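Local coordinates for protein borrelidin polyketide synthase, type I (Streptomyces parvulus, PDB 6OBT) that probably dehydrates beta-hydroxyacyl intermediates to unsaturated ones as a dehydratase domain of the modular polyketide synthase that builds borrelidin, at residues Gly189-Arg201 with Leu226-Val238. Sequence-based numbering, arbitrary orientation.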
loop_
_atom_site.group_PDB
_atom_site.type_symbol
_atom_site.label_atom_id
_atom_site.label_comp_id
_atom_site.label_asym_id
_atom_site.label_seq_id
_atom_site.Cartn_x
_atom_site.Cartn_y
_atom_site.Cartn_z
ATOM N N GLY A 189 -28.012 10.878 -24.583
ATOM C CA GLY A 189 -27.321 9.753 -23.977
ATOM C C GLY A 189 -26.756 9.965 -22.589
ATOM O O GLY A 189 -26.119 9.045 -22.057
ATOM N N TYR A 190 -26.943 11.138 -21.981
ATOM C CA TYR A 190 -26.332 11.429 -20.686
ATOM C C TYR A 190 -27.444 11.446 -19.644
ATOM O O TYR A 190 -28.157 12.443 -19.495
ATOM C CB TYR A 190 -25.549 12.741 -20.733
ATOM C CG TYR A 190 -24.341 12.682 -21.645
ATOM C CD1 TYR A 190 -23.050 12.751 -21.134
ATOM C CD2 TYR A 190 -24.493 12.541 -23.019
ATOM C CE1 TYR A 190 -21.943 12.683 -21.976
ATOM C CE2 TYR A 190 -23.402 12.474 -23.862
ATOM C CZ TYR A 190 -22.131 12.545 -23.341
ATOM O OH TYR A 190 -21.062 12.479 -24.204
ATOM N N HIS A 191 -27.583 10.342 -18.913
ATOM C CA HIS A 191 -28.702 10.157 -17.991
ATOM C C HIS A 191 -28.208 10.471 -16.582
ATOM O O HIS A 191 -27.632 9.611 -15.911
ATOM C CB HIS A 191 -29.266 8.740 -18.093
ATOM C CG HIS A 191 -30.051 8.478 -19.346
ATOM N ND1 HIS A 191 -29.458 8.304 -20.579
ATOM C CD2 HIS A 191 -31.384 8.343 -19.551
ATOM C CE1 HIS A 191 -30.389 8.078 -21.488
ATOM N NE2 HIS A 191 -31.567 8.097 -20.891
ATOM N N TYR A 192 -28.441 11.708 -16.133
ATOM C CA TYR A 192 -27.992 12.169 -14.821
ATOM C C TYR A 192 -29.044 11.837 -13.770
ATOM O O TYR A 192 -30.203 12.223 -13.901
ATOM C CB TYR A 192 -27.696 13.671 -14.830
ATOM C CG TYR A 192 -26.429 14.009 -15.579
ATOM C CD1 TYR A 192 -25.181 13.651 -15.081
ATOM C CD2 TYR A 192 -26.489 14.613 -16.824
ATOM C CE1 TYR A 192 -24.020 13.943 -15.783
ATOM C CE2 TYR A 192 -25.345 14.905 -17.530
ATOM C CZ TYR A 192 -24.124 14.558 -17.026
ATOM O OH TYR A 192 -22.999 14.856 -17.764
ATOM N N GLY A 193 -28.637 11.118 -12.730
ATOM C CA GLY A 193 -29.557 10.721 -11.693
ATOM C C GLY A 193 -29.659 11.757 -10.589
ATOM O O GLY A 193 -29.046 12.826 -10.650
ATOM N N PRO A 194 -30.447 11.446 -9.555
ATOM C CA PRO A 194 -30.713 12.440 -8.494
ATOM C C PRO A 194 -29.488 13.147 -7.943
ATOM O O PRO A 194 -29.495 14.373 -7.797
ATOM C CB PRO A 194 -31.410 11.594 -7.421
ATOM C CG PRO A 194 -32.096 10.518 -8.185
ATOM C CD PRO A 194 -31.201 10.196 -9.350
ATOM N N GLN A 195 -28.425 12.409 -7.624
ATOM C CA GLN A 195 -27.281 13.046 -6.981
ATOM C C GLN A 195 -26.502 13.962 -7.913
ATOM O O GLN A 195 -25.677 14.748 -7.430
ATOM C CB GLN A 195 -26.349 11.979 -6.406
ATOM C CG GLN A 195 -26.820 11.429 -5.081
ATOM C CD GLN A 195 -26.319 12.230 -3.900
ATOM O OE1 GLN A 195 -26.025 13.426 -4.011
ATOM N NE2 GLN A 195 -26.229 11.579 -2.754
ATOM N N PHE A 196 -26.728 13.876 -9.229
ATOM C CA PHE A 196 -26.009 14.710 -10.182
ATOM C C PHE A 196 -26.861 15.832 -10.764
ATOM O O PHE A 196 -26.309 16.724 -11.416
ATOM C CB PHE A 196 -25.442 13.854 -11.332
ATOM C CG PHE A 196 -24.208 13.044 -10.941
ATOM C CD1 PHE A 196 -22.945 13.440 -11.342
ATOM C CD2 PHE A 196 -24.334 11.884 -10.194
ATOM C CE1 PHE A 196 -21.809 12.709 -10.984
ATOM C CE2 PHE A 196 -23.194 11.125 -9.832
ATOM C CZ PHE A 196 -21.932 11.561 -10.224
ATOM N N ARG A 197 -28.178 15.832 -10.533
ATOM C CA ARG A 197 -29.060 16.861 -11.102
ATOM C C ARG A 197 -29.039 18.088 -10.193
ATOM O O ARG A 197 -29.991 18.409 -9.472
ATOM C CB ARG A 197 -30.478 16.344 -11.293
ATOM C CG ARG A 197 -30.579 15.168 -12.272
ATOM C CD ARG A 197 -32.005 14.889 -12.722
ATOM N NE ARG A 197 -32.888 14.414 -11.656
ATOM C CZ ARG A 197 -33.269 13.149 -11.493
ATOM N NH1 ARG A 197 -32.831 12.203 -12.317
ATOM N NH2 ARG A 197 -34.088 12.822 -10.499
ATOM N N CYS A 198 -27.929 18.806 -10.284
ATOM C CA CYS A 198 -27.619 19.878 -9.358
ATOM C C CYS A 198 -27.845 21.254 -9.944
ATOM O O CYS A 198 -27.890 22.228 -9.186
ATOM C CB CYS A 198 -26.168 19.775 -8.914
ATOM S SG CYS A 198 -25.909 18.360 -7.829
ATOM N N LEU A 199 -27.957 21.369 -11.263
ATOM C CA LEU A 199 -28.170 22.678 -11.867
ATOM C C LEU A 199 -29.553 23.216 -11.505
ATOM O O LEU A 199 -30.567 22.546 -11.727
ATOM C CB LEU A 199 -28.021 22.593 -13.387
ATOM C CG LEU A 199 -28.429 23.899 -14.089
ATOM C CD1 LEU A 199 -27.583 25.072 -13.614
ATOM C CD2 LEU A 199 -28.324 23.757 -15.590
ATOM N N ARG A 200 -29.596 24.443 -10.975
ATOM C CA ARG A 200 -30.851 25.067 -10.562
ATOM C C ARG A 200 -31.212 26.299 -11.377
ATOM O O ARG A 200 -32.370 26.452 -11.792
ATOM C CB ARG A 200 -30.787 25.442 -9.074
ATOM C CG ARG A 200 -30.223 24.356 -8.185
ATOM C CD ARG A 200 -31.142 23.141 -8.115
ATOM N NE ARG A 200 -30.509 22.051 -7.374
ATOM C CZ ARG A 200 -31.113 20.909 -7.062
ATOM N NH1 ARG A 200 -32.375 20.702 -7.418
ATOM N NH2 ARG A 200 -30.461 19.977 -6.377
ATOM N N ARG A 201 -30.274 27.223 -11.580
ATOM C CA ARG A 201 -30.556 28.422 -12.363
ATOM C C ARG A 201 -29.330 28.765 -13.195
ATOM O O ARG A 201 -28.207 28.447 -12.812
ATOM C CB ARG A 201 -30.941 29.623 -11.469
ATOM C CG ARG A 201 -31.786 29.279 -10.242
ATOM C CD ARG A 201 -32.749 30.405 -9.894
ATOM N NE ARG A 201 -32.038 31.624 -9.526
ATOM C CZ ARG A 201 -31.979 32.111 -8.290
ATOM N NH1 ARG A 201 -32.599 31.482 -7.300
ATOM N NH2 ARG A 201 -31.303 33.225 -8.042
ATOM N N LEU A 226 -14.564 18.184 -2.822
ATOM C CA LEU A 226 -15.776 18.643 -3.504
ATOM C C LEU A 226 -16.530 17.424 -4.001
ATOM O O LEU A 226 -16.019 16.683 -4.853
ATOM C CB LEU A 226 -15.445 19.582 -4.668
ATOM C CG LEU A 226 -16.652 20.151 -5.431
ATOM C CD1 LEU A 226 -17.504 20.990 -4.488
ATOM C CD2 LEU A 226 -16.202 20.979 -6.615
ATOM N N HIS A 227 -17.738 17.205 -3.468
ATOM C CA HIS A 227 -18.502 16.005 -3.807
ATOM C C HIS A 227 -18.568 15.813 -5.322
ATOM O O HIS A 227 -18.899 16.766 -6.051
ATOM C CB HIS A 227 -19.927 16.097 -3.253
ATOM C CG HIS A 227 -20.676 14.801 -3.277
ATOM N ND1 HIS A 227 -21.272 14.305 -4.419
ATOM C CD2 HIS A 227 -20.931 13.902 -2.296
ATOM C CE1 HIS A 227 -21.852 13.148 -4.141
ATOM N NE2 HIS A 227 -21.661 12.881 -2.858
ATOM N N PRO A 228 -18.299 14.603 -5.830
ATOM C CA PRO A 228 -18.297 14.390 -7.292
ATOM C C PRO A 228 -19.554 14.838 -8.017
ATOM O O PRO A 228 -19.466 15.274 -9.174
ATOM C CB PRO A 228 -18.087 12.872 -7.406
ATOM C CG PRO A 228 -17.221 12.555 -6.218
ATOM C CD PRO A 228 -17.716 13.454 -5.105
ATOM N N GLY A 229 -20.729 14.711 -7.399
ATOM C CA GLY A 229 -21.944 15.082 -8.109
ATOM C C GLY A 229 -22.038 16.575 -8.327
ATOM O O GLY A 229 -22.577 17.035 -9.343
ATOM N N LEU A 230 -21.515 17.346 -7.382
ATOM C CA LEU A 230 -21.506 18.797 -7.510
ATOM C C LEU A 230 -20.358 19.248 -8.403
ATOM O O LEU A 230 -20.539 20.104 -9.275
ATOM C CB LEU A 230 -21.409 19.421 -6.124
ATOM C CG LEU A 230 -21.384 20.938 -6.037
ATOM C CD1 LEU A 230 -22.649 21.474 -6.667
ATOM C CD2 LEU A 230 -21.291 21.368 -4.606
ATOM N N PHE A 231 -19.178 18.645 -8.214
ATOM C CA PHE A 231 -18.065 18.851 -9.133
ATOM C C PHE A 231 -18.488 18.571 -10.579
ATOM O O PHE A 231 -18.186 19.355 -11.490
ATOM C CB PHE A 231 -16.900 17.942 -8.691
ATOM C CG PHE A 231 -15.520 18.417 -9.099
ATOM C CD1 PHE A 231 -14.407 18.007 -8.378
ATOM C CD2 PHE A 231 -15.329 19.209 -10.218
ATOM C CE1 PHE A 231 -13.132 18.407 -8.735
ATOM C CE2 PHE A 231 -14.062 19.609 -10.585
ATOM C CZ PHE A 231 -12.963 19.201 -9.853
ATOM N N ASP A 232 -19.203 17.460 -10.817
ATOM C CA ASP A 232 -19.573 17.135 -12.190
ATOM C C ASP A 232 -20.601 18.121 -12.741
ATOM O O ASP A 232 -20.547 18.501 -13.922
ATOM C CB ASP A 232 -20.129 15.710 -12.280
ATOM C CG ASP A 232 -20.464 15.324 -13.689
ATOM O OD1 ASP A 232 -21.669 15.169 -14.019
ATOM O OD2 ASP A 232 -19.512 15.216 -14.488
ATOM N N ALA A 233 -21.558 18.528 -11.914
ATOM C CA ALA A 233 -22.560 19.476 -12.399
ATOM C C ALA A 233 -21.941 20.840 -12.693
ATOM O O ALA A 233 -22.433 21.562 -13.572
ATOM C CB ALA A 233 -23.688 19.599 -11.386
ATOM N N ALA A 234 -20.852 21.194 -12.001
ATOM C CA ALA A 234 -20.118 22.416 -12.328
ATOM C C ALA A 234 -19.617 22.377 -13.766
ATOM O O ALA A 234 -19.699 23.376 -14.495
ATOM C CB ALA A 234 -18.949 22.607 -11.359
ATOM N N VAL A 235 -19.118 21.218 -14.191
ATOM C CA VAL A 235 -18.579 21.034 -15.535
ATOM C C VAL A 235 -19.689 20.815 -16.553
ATOM O O VAL A 235 -19.651 21.379 -17.653
ATOM C CB VAL A 235 -17.576 19.862 -15.539
ATOM C CG1 VAL A 235 -17.150 19.549 -16.964
ATOM C CG2 VAL A 235 -16.372 20.206 -14.679
ATOM N N HIS A 236 -20.681 19.972 -16.241
ATOM C CA HIS A 236 -21.651 19.653 -17.277
ATOM C C HIS A 236 -22.670 20.770 -17.489
ATOM O O HIS A 236 -23.430 20.728 -18.460
ATOM C CB HIS A 236 -22.332 18.292 -17.001
ATOM C CG HIS A 236 -23.341 18.277 -15.887
ATOM N ND1 HIS A 236 -23.361 17.278 -14.936
ATOM C CD2 HIS A 236 -24.420 19.059 -15.628
ATOM C CE1 HIS A 236 -24.374 17.473 -14.111
ATOM N NE2 HIS A 236 -25.032 18.551 -14.505
ATOM N N SER A 237 -22.655 21.797 -16.643
ATOM C CA SER A 237 -23.530 22.943 -16.867
ATOM C C SER A 237 -23.115 23.755 -18.087
ATOM O O SER A 237 -23.918 24.548 -18.592
ATOM C CB SER A 237 -23.544 23.818 -15.617
ATOM O OG SER A 237 -24.322 23.185 -14.617
ATOM N N VAL A 238 -21.900 23.538 -18.596
ATOM C CA VAL A 238 -21.426 24.243 -19.783
ATOM C C VAL A 238 -22.293 23.945 -21.004
ATOM O O VAL A 238 -22.356 24.759 -21.932
ATOM C CB VAL A 238 -19.949 23.892 -20.051
ATOM C CG1 VAL A 238 -19.815 22.458 -20.571
ATOM C CG2 VAL A 238 -19.334 24.889 -21.017
HETATM O O HOH W 1 -20.171 14.299 -17.143
#
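The loop that follows strand 190-192 comes down on the first turn of helix 228-236, where the CA atoms of Phe196 and Gly229 lie 4.6 Å apart, and it leaves along the helix with Cys198 beside Ala233. Close approach of backbones is the principle here, and Gly229 supplies the means: lacking a side chain, it brings its CA to 3.8 Å from the buried Gln195 O. The same CA sits over one face of the Phe196 ring, a CH-pi contact 3.9 Å from the centroid, while CB of Asp232 meets that ring at its edge. Further along, Cys198 CB packs on Ala233 CB at 3.5 Å. In the double hot-dog fold of polyketide synthase dehydratases, the loop covers the side of helix 228-236 that carries Asp232 and His236. Asp232 is probably the family's catalytic aspartate, and His73, whose ring meets that of Phe196, probably its histidine partner. His236 ND1 donates a hydrogen bond to Asp232 OD1 (2.9 Å), which lies in the histidine ring plane but is met from above the carboxylate plane. The Tyr192 ring lies obliquely against the His236 ring, planes at 36°, and brings its CE1 to 3.2 Å from Asp232 OD1. A water links Tyr192 OH to Asp232 OD2, to which it donates. With chi1 at 74°, His236 turns its ring back over Ala233 CA, leaving the opposite face to Tyr192; His236 NE2 is hydrogen-bonded to Tyr182 OH.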